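Local coordinates for galectin 2 (Gallus gallus, PDB 2YMZ), which probably binds carbohydrate as a lectin of the galactoside-binding galectin family, at residues M3-L9 / K123-V129; A31-K37 / I113-L119; F45-F49 / F73-K77; F87-F92 / E103-R107. All blocks are in the same frame, centred on the assembly; numbering follows the deposited sequence. Where two conformers were deposited one is given.

Contact 1: residues M3-L9 / K123-V129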
# COMPACT_ATOMS: atom_id res chain seq x y z
N MET A 3 -4.45 5.41 6.86
CA MET A 3 -4.62 5.58 5.44
C MET A 3 -4.32 4.18 4.78
O MET A 3 -5.14 3.65 3.99
CB MET A 3 -3.73 6.75 4.94
CG MET A 3 -4.09 8.11 5.63
SD MET A 3 -5.82 8.65 5.25
CE MET A 3 -5.56 9.03 3.53
N PHE A 4 -3.19 3.59 5.16
CA PHE A 4 -2.53 2.57 4.39
C PHE A 4 -1.96 1.59 5.44
O PHE A 4 -1.35 2.00 6.43
CB PHE A 4 -1.45 3.35 3.67
CG PHE A 4 -0.52 2.60 2.80
CD1 PHE A 4 0.56 1.90 3.32
CD2 PHE A 4 -0.61 2.74 1.42
CE1 PHE A 4 1.46 1.27 2.48
CE2 PHE A 4 0.30 2.09 0.58
CZ PHE A 4 1.33 1.36 1.13
N GLU A 5 -2.12 0.29 5.24
CA GLU A 5 -1.46 -0.61 6.16
C GLU A 5 -1.01 -1.81 5.32
O GLU A 5 -1.74 -2.23 4.40
CB GLU A 5 -2.51 -1.01 7.21
CG GLU A 5 -1.93 -1.73 8.40
CD GLU A 5 -2.96 -1.91 9.55
OE1 GLU A 5 -4.16 -2.10 9.27
OE2 GLU A 5 -2.52 -1.89 10.70
N MET A 6 0.19 -2.28 5.59
CA MET A 6 0.72 -3.44 4.85
C MET A 6 1.36 -4.41 5.86
O MET A 6 2.02 -3.98 6.80
CB MET A 6 1.63 -2.92 3.71
CG MET A 6 2.56 -3.91 3.06
SD MET A 6 3.16 -3.06 1.58
CE MET A 6 3.70 -4.53 0.70
N PHE A 7 1.17 -5.73 5.63
CA PHE A 7 1.62 -6.76 6.57
C PHE A 7 2.59 -7.69 5.81
O PHE A 7 2.70 -7.64 4.57
CB PHE A 7 0.44 -7.56 7.11
CG PHE A 7 -0.62 -6.73 7.77
CD1 PHE A 7 -1.68 -6.21 7.01
CD2 PHE A 7 -0.55 -6.45 9.12
CE1 PHE A 7 -2.64 -5.40 7.61
CE2 PHE A 7 -1.55 -5.64 9.73
CZ PHE A 7 -2.59 -5.14 8.98
N ASN A 8 3.37 -8.48 6.53
CA ASN A 8 4.19 -9.43 5.74
C ASN A 8 5.12 -8.80 4.70
O ASN A 8 5.46 -9.43 3.66
CB ASN A 8 3.26 -10.48 5.08
CG ASN A 8 2.35 -11.15 6.11
OD1 ASN A 8 1.10 -11.11 6.03
ND2 ASN A 8 2.98 -11.68 7.13
N LEU A 9 5.58 -7.57 4.96
CA LEU A 9 6.65 -7.06 4.14
C LEU A 9 7.74 -8.04 4.59
O LEU A 9 7.59 -8.83 5.53
CB LEU A 9 7.08 -5.64 4.54
CG LEU A 9 6.23 -4.41 4.31
CD1 LEU A 9 6.82 -3.25 5.10
CD2 LEU A 9 6.26 -4.08 2.83
N LYS A 123 -2.01 11.07 1.67
CA LYS A 123 -2.70 10.08 0.82
C LYS A 123 -1.63 9.49 -0.10
O LYS A 123 -1.08 10.21 -0.93
CB LYS A 123 -3.80 10.67 -0.11
CG LYS A 123 -4.89 11.53 0.52
CD LYS A 123 -6.00 10.79 1.25
CE LYS A 123 -6.57 11.63 2.42
NZ LYS A 123 -7.66 12.54 1.98
N VAL A 124 -1.34 8.19 0.02
CA VAL A 124 -0.30 7.58 -0.79
C VAL A 124 -0.70 7.53 -2.28
O VAL A 124 -1.79 7.09 -2.64
CB VAL A 124 0.02 6.12 -0.27
CG1 VAL A 124 1.01 5.41 -1.20
CG2 VAL A 124 0.58 6.23 1.16
N THR A 125 0.15 8.04 -3.15
CA THR A 125 -0.07 7.85 -4.58
C THR A 125 0.89 6.87 -5.26
O THR A 125 0.53 6.31 -6.28
CB THR A 125 -0.02 9.21 -5.34
OG1 THR A 125 1.21 9.77 -5.12
CG2 THR A 125 -1.02 10.20 -4.80
N SER A 126 2.06 6.63 -4.71
CA SER A 126 2.98 5.61 -5.30
C SER A 126 3.73 4.98 -4.11
O SER A 126 4.06 5.69 -3.14
CB SER A 126 4.00 6.35 -6.20
OG SER A 126 4.86 5.48 -6.90
N PHE A 127 4.02 3.68 -4.18
CA PHE A 127 4.77 3.01 -3.12
C PHE A 127 5.65 1.99 -3.84
O PHE A 127 5.15 1.29 -4.71
CB PHE A 127 3.79 2.30 -2.19
CG PHE A 127 4.43 1.28 -1.30
CD1 PHE A 127 5.08 1.69 -0.12
CD2 PHE A 127 4.37 -0.09 -1.64
CE1 PHE A 127 5.71 0.71 0.70
CE2 PHE A 127 4.99 -1.02 -0.84
CZ PHE A 127 5.62 -0.63 0.34
N LYS A 128 6.91 1.90 -3.45
CA LYS A 128 7.73 0.85 -4.06
C LYS A 128 8.67 0.37 -2.99
O LYS A 128 9.17 1.17 -2.22
CB LYS A 128 8.54 1.47 -5.19
CG LYS A 128 9.50 0.47 -5.90
CD LYS A 128 9.98 1.09 -7.22
CE LYS A 128 11.20 0.39 -7.82
NZ LYS A 128 10.80 -0.77 -8.64
N VAL A 129 8.88 -0.96 -2.92
CA VAL A 129 9.81 -1.48 -1.90
C VAL A 129 10.71 -2.53 -2.61
O VAL A 129 10.21 -3.30 -3.44
CB VAL A 129 9.01 -2.05 -0.69
CG1 VAL A 129 7.98 -3.15 -1.05
CG2 VAL A 129 9.90 -2.54 0.44
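The sulfur of Met6 lies beside the ring of Phe127, a Met-aromatic contact between two sheets that share no hydrogen bond here. Met6 SD sits 4.4 Å from the centroid of the Phe127 ring, 47° off its normal, so the approach is oblique. CG of Met6 is anti to the backbone N and the rest of the chain is extended, which carries the sulfur across to Phe127 CE2 and CZ. Phe4 reaches the same ring from over a face: Phe4 CZ comes to 3.9 Å from Phe127 CG, near the rim. The two rings meet obliquely, their planes at 56°. Val124 packs obliquely on the Phe4 ring, with CG2 of Val124 3.7 Å from CD2 of Phe4. Leu9 CD2 closes the other end, at the edge of the Phe127 ring and 4.3 Å from Val129 CG1. The segment axes of strands 3-6 and 123-129 pass 7.1 Å apart at 63°. Both strands pair with strands of the second subunit, and Phe4 meets Phe4 of that subunit edge-to-face. This is the apolar interior of a galectin beta-sandwich at its dimer edge, with both sheets running on into the partner subunit.

Contact 2: residues A31-K37 / I113-L119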
# COMPACT_ATOMS: atom_id res chain seq x y z
N ALA A 31 2.29 10.37 9.53
CA ALA A 31 3.36 9.54 10.06
C ALA A 31 3.51 8.29 9.15
O ALA A 31 2.54 7.79 8.61
CB ALA A 31 3.04 9.08 11.47
N ILE A 32 4.73 7.88 9.03
CA ILE A 32 5.06 6.64 8.28
C ILE A 32 5.64 5.80 9.45
O ILE A 32 6.65 6.19 10.12
CB ILE A 32 6.16 6.93 7.26
CG1 ILE A 32 5.59 7.76 6.11
CG2 ILE A 32 6.74 5.64 6.68
CD1 ILE A 32 6.63 8.38 5.19
N ASN A 33 5.02 4.63 9.68
CA ASN A 33 5.39 3.74 10.81
C ASN A 33 5.86 2.35 10.25
O ASN A 33 5.13 1.75 9.53
CB ASN A 33 4.19 3.52 11.65
CG ASN A 33 3.77 4.83 12.39
OD1 ASN A 33 4.62 5.45 12.94
ND2 ASN A 33 2.53 5.17 12.39
N LEU A 34 7.03 1.93 10.65
CA LEU A 34 7.66 0.70 10.11
C LEU A 34 8.03 -0.16 11.33
O LEU A 34 8.64 0.32 12.29
CB LEU A 34 8.88 1.04 9.33
CG LEU A 34 8.47 1.61 7.95
CD1 LEU A 34 9.61 2.48 7.43
CD2 LEU A 34 8.09 0.46 6.97
N GLY A 35 7.58 -1.42 11.33
CA GLY A 35 8.02 -2.26 12.45
C GLY A 35 7.57 -3.67 12.26
O GLY A 35 7.56 -4.18 11.17
N CYS A 36 7.17 -4.29 13.36
CA CYS A 36 6.69 -5.64 13.18
C CYS A 36 5.20 -5.81 13.39
O CYS A 36 4.68 -6.86 12.95
CB CYS A 36 7.57 -6.63 13.92
SG CYS A 36 7.16 -6.67 15.63
N LYS A 37 4.51 -4.80 13.96
CA LYS A 37 3.07 -4.75 14.05
C LYS A 37 2.69 -3.36 14.58
O LYS A 37 3.57 -2.54 14.81
CB LYS A 37 2.57 -5.86 15.01
CG LYS A 37 3.14 -5.72 16.41
CD LYS A 37 2.55 -6.83 17.32
CE LYS A 37 3.19 -8.17 17.06
NZ LYS A 37 3.22 -9.00 18.30
N ILE A 113 11.68 -5.93 8.75
CA ILE A 113 10.51 -5.11 9.01
C ILE A 113 9.36 -5.80 8.26
O ILE A 113 9.44 -6.05 7.05
CB ILE A 113 10.71 -3.65 8.48
CG1 ILE A 113 11.88 -2.93 9.23
CG2 ILE A 113 9.39 -2.87 8.43
CD1 ILE A 113 11.60 -2.72 10.68
N SER A 114 8.31 -6.14 8.97
CA SER A 114 7.21 -6.79 8.30
C SER A 114 5.95 -5.95 8.19
O SER A 114 5.01 -6.31 7.48
CB SER A 114 6.91 -8.14 8.95
OG SER A 114 6.43 -7.91 10.24
N TYR A 115 5.89 -4.81 8.91
CA TYR A 115 4.67 -4.12 8.95
C TYR A 115 4.92 -2.60 8.63
O TYR A 115 5.91 -2.03 9.10
CB TYR A 115 4.17 -4.20 10.40
CG TYR A 115 2.98 -3.36 10.69
CD1 TYR A 115 1.71 -3.78 10.35
CD2 TYR A 115 3.14 -2.12 11.35
CE1 TYR A 115 0.62 -2.98 10.58
CE2 TYR A 115 2.05 -1.29 11.59
CZ TYR A 115 0.81 -1.72 11.23
OH TYR A 115 -0.29 -0.95 11.57
N LEU A 116 3.98 -2.01 7.86
CA LEU A 116 4.02 -0.56 7.58
C LEU A 116 2.60 0.02 7.78
O LEU A 116 1.62 -0.56 7.34
CB LEU A 116 4.38 -0.39 6.09
CG LEU A 116 4.19 0.97 5.35
CD1 LEU A 116 5.01 2.11 5.95
CD2 LEU A 116 4.55 0.78 3.85
N ASN A 117 2.49 1.24 8.34
CA ASN A 117 1.23 1.91 8.19
C ASN A 117 1.57 3.41 7.96
O ASN A 117 2.71 3.86 8.20
CB ASN A 117 0.26 1.64 9.35
CG ASN A 117 0.59 2.39 10.62
OD1 ASN A 117 0.97 3.55 10.60
ND2 ASN A 117 0.33 1.73 11.77
N ILE A 118 0.63 4.08 7.30
CA ILE A 118 0.82 5.51 7.08
C ILE A 118 -0.45 6.12 7.64
O ILE A 118 -1.53 5.63 7.32
CB ILE A 118 1.05 5.79 5.58
CG1 ILE A 118 2.45 5.32 5.24
CG2 ILE A 118 1.16 7.35 5.45
CD1 ILE A 118 2.84 5.22 3.79
N LEU A 119 -0.34 7.16 8.48
CA LEU A 119 -1.51 7.72 9.19
C LEU A 119 -1.49 9.25 9.00
O LEU A 119 -0.39 9.83 8.74
CB LEU A 119 -1.39 7.49 10.70
CG LEU A 119 -1.19 6.05 11.26
CD1 LEU A 119 -1.29 5.98 12.78
CD2 LEU A 119 -2.23 5.17 10.64
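Ala31 opens the pairing with Leu119: its N donates to Leu119 O, and Leu119 N returns a bond to Ala31 O. Ile32 is level with Ile118 in a non-hydrogen-bonded pair. Its CG2 lies 4.0 Å from CD1 of Leu116, the side chains side by side. Asn33 is bonded twice through its backbone to Asn117 and once more through its side chain. Asn33 ND2 gives a nearly straight bond of 2.9 Å to Asn117 OD1, at 163°. The oxygen lies in the amide plane of Asn33, yet the two amides are turned 89° to each other. Asn117 ND2 donates in turn to Tyr115 OH at 2.8 Å, and that hydroxyl is also bonded to Glu5. Asn33 OD1 pairs with His44, so both ends of this amide are held. Leu34 packs its CD2 on Leu116 CD1 at 3.6 Å and crosses Ile113. At Gly35 the strand meets a classic bulge: Ser114 and Tyr115 both face it, and Gly35 O takes a bond from Tyr115 N and a weak one from Ser114 N. Beyond the corner, Lys37 C lies over one face of the Tyr115 ring, 3.5 Å from CD2 of Tyr115. Strand 30-34 is thus flanked by 112-120 and 40-48, strand 2-6 adjoins 112-120, and Ile32, Leu34, Leu116 and Ile118 face strand 16-23 of the other sheet.

Contact 3: residues F45-F49 / F73-K77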
# COMPACT_ATOMS: atom_id res chain seq x y z
N PHE A 45 8.12 8.03 11.77
CA PHE A 45 8.67 9.23 11.13
C PHE A 45 7.47 10.14 11.02
O PHE A 45 6.50 9.85 10.28
CB PHE A 45 9.12 8.82 9.71
CG PHE A 45 9.55 9.97 8.85
CD1 PHE A 45 10.82 10.49 8.98
CD2 PHE A 45 8.65 10.49 7.89
CE1 PHE A 45 11.22 11.57 8.19
CE2 PHE A 45 9.05 11.56 7.07
CZ PHE A 45 10.31 12.10 7.27
N ASN A 46 7.51 11.27 11.75
CA ASN A 46 6.29 12.01 11.89
C ASN A 46 6.54 13.54 11.73
O ASN A 46 6.93 14.23 12.68
CB ASN A 46 5.84 11.77 13.36
CG ASN A 46 4.61 12.61 13.80
OD1 ASN A 46 4.49 12.85 15.01
ND2 ASN A 46 3.67 12.91 12.94
N PRO A 47 6.42 14.04 10.49
CA PRO A 47 6.53 15.48 10.31
C PRO A 47 5.34 16.18 10.95
O PRO A 47 4.21 15.79 10.76
CB PRO A 47 6.39 15.63 8.80
CG PRO A 47 6.96 14.35 8.19
CD PRO A 47 6.43 13.30 9.20
N ARG A 48 5.63 17.21 11.73
CA ARG A 48 4.58 17.93 12.47
C ARG A 48 4.63 19.42 12.02
O ARG A 48 5.64 20.10 12.22
CB ARG A 48 4.90 17.83 13.94
CG ARG A 48 4.45 16.39 14.39
CD ARG A 48 4.16 16.24 15.87
NE ARG A 48 3.40 17.34 16.40
CZ ARG A 48 2.09 17.37 16.70
NH1 ARG A 48 1.32 16.29 16.51
NH2 ARG A 48 1.55 18.53 17.20
N PHE A 49 3.53 19.85 11.45
CA PHE A 49 3.51 21.18 10.80
C PHE A 49 3.42 22.26 11.90
O PHE A 49 4.08 23.26 11.77
CB PHE A 49 2.33 21.32 9.84
CG PHE A 49 2.62 20.67 8.51
CD1 PHE A 49 3.26 21.40 7.51
CD2 PHE A 49 2.28 19.35 8.29
CE1 PHE A 49 3.57 20.81 6.31
CE2 PHE A 49 2.55 18.73 7.04
CZ PHE A 49 3.19 19.50 6.06
N PHE A 73 12.86 21.32 8.05
CA PHE A 73 11.45 20.99 7.77
C PHE A 73 11.00 21.78 6.55
O PHE A 73 10.68 22.98 6.62
CB PHE A 73 10.52 21.48 8.90
CG PHE A 73 9.14 20.97 8.80
CD1 PHE A 73 8.16 21.64 8.08
CD2 PHE A 73 8.80 19.77 9.42
CE1 PHE A 73 6.86 21.17 7.97
CE2 PHE A 73 7.49 19.30 9.31
CZ PHE A 73 6.50 19.99 8.60
N ASN A 74 11.01 21.12 5.45
CA ASN A 74 10.61 21.72 4.17
C ASN A 74 9.50 20.84 3.62
O ASN A 74 9.67 20.17 2.57
CB ASN A 74 11.76 21.70 3.16
CG ASN A 74 12.66 22.94 3.27
OD1 ASN A 74 12.20 24.01 3.62
ND2 ASN A 74 13.94 22.76 3.05
N PHE A 75 8.40 20.83 4.33
CA PHE A 75 7.24 20.11 3.84
C PHE A 75 6.24 21.16 3.72
O PHE A 75 6.21 22.12 4.52
CB PHE A 75 6.75 19.03 4.81
CG PHE A 75 7.56 17.72 4.80
CD1 PHE A 75 7.46 16.86 3.71
CD2 PHE A 75 8.40 17.38 5.85
CE1 PHE A 75 8.17 15.62 3.69
CE2 PHE A 75 9.14 16.15 5.84
CZ PHE A 75 8.99 15.28 4.77
N TYR A 76 5.34 20.99 2.80
CA TYR A 76 4.30 21.99 2.54
C TYR A 76 2.96 21.39 2.47
O TYR A 76 2.73 20.39 1.76
CB TYR A 76 4.62 22.69 1.18
CG TYR A 76 6.00 23.26 1.25
CD1 TYR A 76 6.21 24.54 1.76
CD2 TYR A 76 7.12 22.50 0.91
CE1 TYR A 76 7.47 25.05 1.87
CE2 TYR A 76 8.37 22.99 1.06
CZ TYR A 76 8.55 24.26 1.52
OH TYR A 76 9.83 24.71 1.66
N LYS A 77 1.97 22.01 3.11
CA LYS A 77 0.62 21.46 3.05
C LYS A 77 0.06 21.57 1.65
O LYS A 77 0.38 22.54 0.93
CB LYS A 77 -0.33 22.20 4.02
CG LYS A 77 0.12 22.03 5.48
CD LYS A 77 -0.81 22.83 6.41
CE LYS A 77 -0.19 22.87 7.81
NZ LYS A 77 -1.16 23.52 8.80
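An aromatic cluster joins the end of strand 40-48 to the loop between strands 63-70 and 80-88, near one end of the beta-sandwich. Phe49 is held between two side chains. The edge of Phe73 points at one face of its ring in a T-shaped pair, with centroids 5.1 Å apart and planes at 85°. Phe73 CE1 comes closest, 3.6 Å from Phe49 CD1. On the opposite face lies the aliphatic chain of Lys77, whose CG stands 3.9 Å from the centroid of the Phe49 ring and 17° off its normal, a CH-pi contact. Lys77 is extended beyond CG (chi2 178°), so it runs back along Phe49 and brings CE to 3.6 Å from Phe49 CB. The rim of Phe49 is met by the loop backbone: Phe75 O lies near the ring plane, 3.4 Å from Phe49 CE1. Pro47 is the second anchor. Its CB touches Phe73 CE2, and its CG lies 3.7 Å from CE2 of Phe75, so the proline bridges both loop rings. Phe45 makes a looser contact, with its CZ 4.3 Å from CZ of Phe75. Phe73 CE2 also packs on the carbonyl oxygen of Arg48, whose guanidinium turns elsewhere to a salt bridge with Glu51. No hydrogen bond crosses the contact, and apolar packing carries it. Ile54 lies against Phe45, Phe73 and Phe75, and Ile23 of the other sheet touches Phe49 and Phe75. This is hydrophobic packing between a connecting loop and the two sheets of a galectin-type jelly-roll sandwich.

Contact 4: residues F87-F92 / E103-R107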
# COMPACT_ATOMS: atom_id res chain seq x y z
N PHE A 87 16.88 0.94 4.86
CA PHE A 87 17.09 0.10 6.02
C PHE A 87 18.60 -0.20 5.99
O PHE A 87 19.07 -1.00 5.14
CB PHE A 87 16.21 -1.15 5.88
CG PHE A 87 16.21 -2.06 7.09
CD1 PHE A 87 17.20 -1.97 8.08
CD2 PHE A 87 15.27 -3.06 7.17
CE1 PHE A 87 17.21 -2.82 9.17
CE2 PHE A 87 15.24 -3.93 8.29
CZ PHE A 87 16.23 -3.81 9.26
N LEU A 88 19.37 0.53 6.79
CA LEU A 88 20.81 0.42 6.68
C LEU A 88 21.43 -0.26 7.93
O LEU A 88 22.20 0.36 8.65
CB LEU A 88 21.44 1.77 6.35
CG LEU A 88 21.00 2.39 5.03
CD1 LEU A 88 21.70 3.70 4.87
CD2 LEU A 88 21.32 1.52 3.84
N GLY A 89 21.03 -1.50 8.21
CA GLY A 89 21.62 -2.24 9.29
C GLY A 89 21.27 -1.64 10.62
O GLY A 89 20.15 -1.85 11.09
N ASP A 90 22.20 -0.87 11.19
CA ASP A 90 22.05 -0.30 12.54
C ASP A 90 21.27 1.03 12.54
O ASP A 90 21.08 1.65 13.59
CB ASP A 90 23.42 -0.09 13.22
CG ASP A 90 24.19 1.08 12.65
OD1 ASP A 90 24.04 1.37 11.46
OD2 ASP A 90 24.96 1.72 13.40
N LYS A 91 20.84 1.47 11.37
CA LYS A 91 20.07 2.70 11.32
C LYS A 91 19.15 2.72 10.12
O LYS A 91 19.33 2.00 9.16
CB LYS A 91 21.00 3.90 11.22
CG LYS A 91 21.89 3.94 10.00
CD LYS A 91 22.89 5.10 10.07
CE LYS A 91 23.53 5.41 8.71
NZ LYS A 91 24.87 4.75 8.53
N PHE A 92 18.17 3.61 10.23
CA PHE A 92 17.30 3.99 9.11
C PHE A 92 17.71 5.35 8.60
O PHE A 92 18.08 6.28 9.36
CB PHE A 92 15.85 3.96 9.59
CG PHE A 92 15.44 2.61 10.09
CD1 PHE A 92 15.11 1.57 9.19
CD2 PHE A 92 15.45 2.33 11.42
CE1 PHE A 92 14.76 0.32 9.66
CE2 PHE A 92 15.10 1.09 11.91
CZ PHE A 92 14.75 0.07 11.02
N GLU A 103 18.55 10.69 9.92
CA GLU A 103 19.04 9.41 10.36
C GLU A 103 18.41 9.01 11.72
O GLU A 103 18.22 9.83 12.62
CB GLU A 103 20.56 9.54 10.44
CG GLU A 103 21.34 8.29 10.73
CD GLU A 103 22.85 8.54 10.63
OE1 GLU A 103 23.38 8.66 9.48
OE2 GLU A 103 23.50 8.63 11.71
N PHE A 104 18.01 7.78 11.87
CA PHE A 104 17.43 7.29 13.14
C PHE A 104 17.96 5.89 13.47
O PHE A 104 17.90 4.97 12.62
CB PHE A 104 15.88 7.17 13.04
CG PHE A 104 15.20 6.92 14.35
CD1 PHE A 104 15.22 7.93 15.35
CD2 PHE A 104 14.52 5.74 14.61
CE1 PHE A 104 14.57 7.73 16.57
CE2 PHE A 104 13.90 5.51 15.84
CZ PHE A 104 13.92 6.52 16.84
N PRO A 105 18.42 5.68 14.73
CA PRO A 105 19.02 4.39 15.06
C PRO A 105 18.03 3.26 15.06
O PRO A 105 16.85 3.41 15.41
CB PRO A 105 19.54 4.58 16.50
CG PRO A 105 18.62 5.62 17.07
CD PRO A 105 18.42 6.58 15.92
N ASN A 106 18.51 2.11 14.58
CA ASN A 106 17.76 0.87 14.70
C ASN A 106 18.01 0.35 16.08
O ASN A 106 18.79 -0.64 16.24
CB ASN A 106 18.28 -0.17 13.63
CG ASN A 106 17.49 -1.45 13.62
OD1 ASN A 106 16.50 -1.59 14.30
ND2 ASN A 106 17.94 -2.44 12.80
N ARG A 107 17.39 1.00 17.06
CA ARG A 107 17.62 0.77 18.49
C ARG A 107 17.42 -0.64 18.93
O ARG A 107 18.16 -1.12 19.79
CB ARG A 107 16.58 1.57 19.30
CG ARG A 107 16.79 3.02 19.20
CD ARG A 107 15.61 3.72 19.84
NE ARG A 107 16.07 5.07 19.96
CZ ARG A 107 15.27 6.08 20.22
NH1 ARG A 107 13.97 5.86 20.30
NH2 ARG A 107 15.82 7.29 20.35
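Asn106 grips the turn of the neighbouring hairpin with two bonds. Its side-chain ND2 donates to Gly89 O at 2.9 Å, nearly straight at 172°. The donor lies almost along the C=O axis, and the carbonyl oxygen is in the amide plane of Asn106. Its backbone N donates to Asp90 O at 2.8 Å, this time from above the carbonyl plane. With chi1 at -176° the amide swings away from the backbone N of Asn106 and meets Gly89, while that N holds Asp90. Asn106 ND2 also donates to Tyr110 O, so the amide group has a second anchor. Further along, Phe92 and Phe104 form a hydrogen-bonded antiparallel pair: Phe92 N to Phe104 O is 2.8 Å, and Phe104 N to Phe92 O is 2.9 Å. These bonds belong to the hairpin of strands 91-95 and 101-105. The residues gripped by Asn106 lie in a different turn, the type II' turn from Leu88 to Lys91 that links strand 80-88 to 91-95. Asn106 itself is the centre of an inverse gamma turn just after strand 101-105. Lys91 and Glu103 meet mainly through their chains, with Lys91 CE 3.3 Å from Glu103 OE1. Lys91 NZ is 4.3 Å from that oxygen, beyond a salt bridge. On the inner side, Phe92 CE2 rests 3.8 Å from Asn106 CB, the ring and amide planes inclined at 53°. Asn106 ND2 approaches the Phe87 ring obliquely, 3.7 Å from CE1 of Phe87. Phe92 and Phe104 both pack on Leu43 of strand 40-48.

How the contacts relate
All four contacts lie in one two-sheet sandwich. Contacts 3 and 4 come in series along the chain. Both are nested inside the loop closed by contact 2, which contact 1 encloses in turn. Contacts 1 and 2 have centres about 9 Å apart and touch directly, since strands 2-6 and 112-120 are neighbours. Contact 2 also reaches contact 3 through the pairing of strands 30-34 and 40-48, with centres about 18 Å apart. Ile113 packs on Phe87 and Phe92, joining contacts 2 and 4. Contacts 3 and 4 do not touch, their centres being about 21 Å apart. Contact 1 borders the second subunit, whereas the other three contacts lie within one subunit.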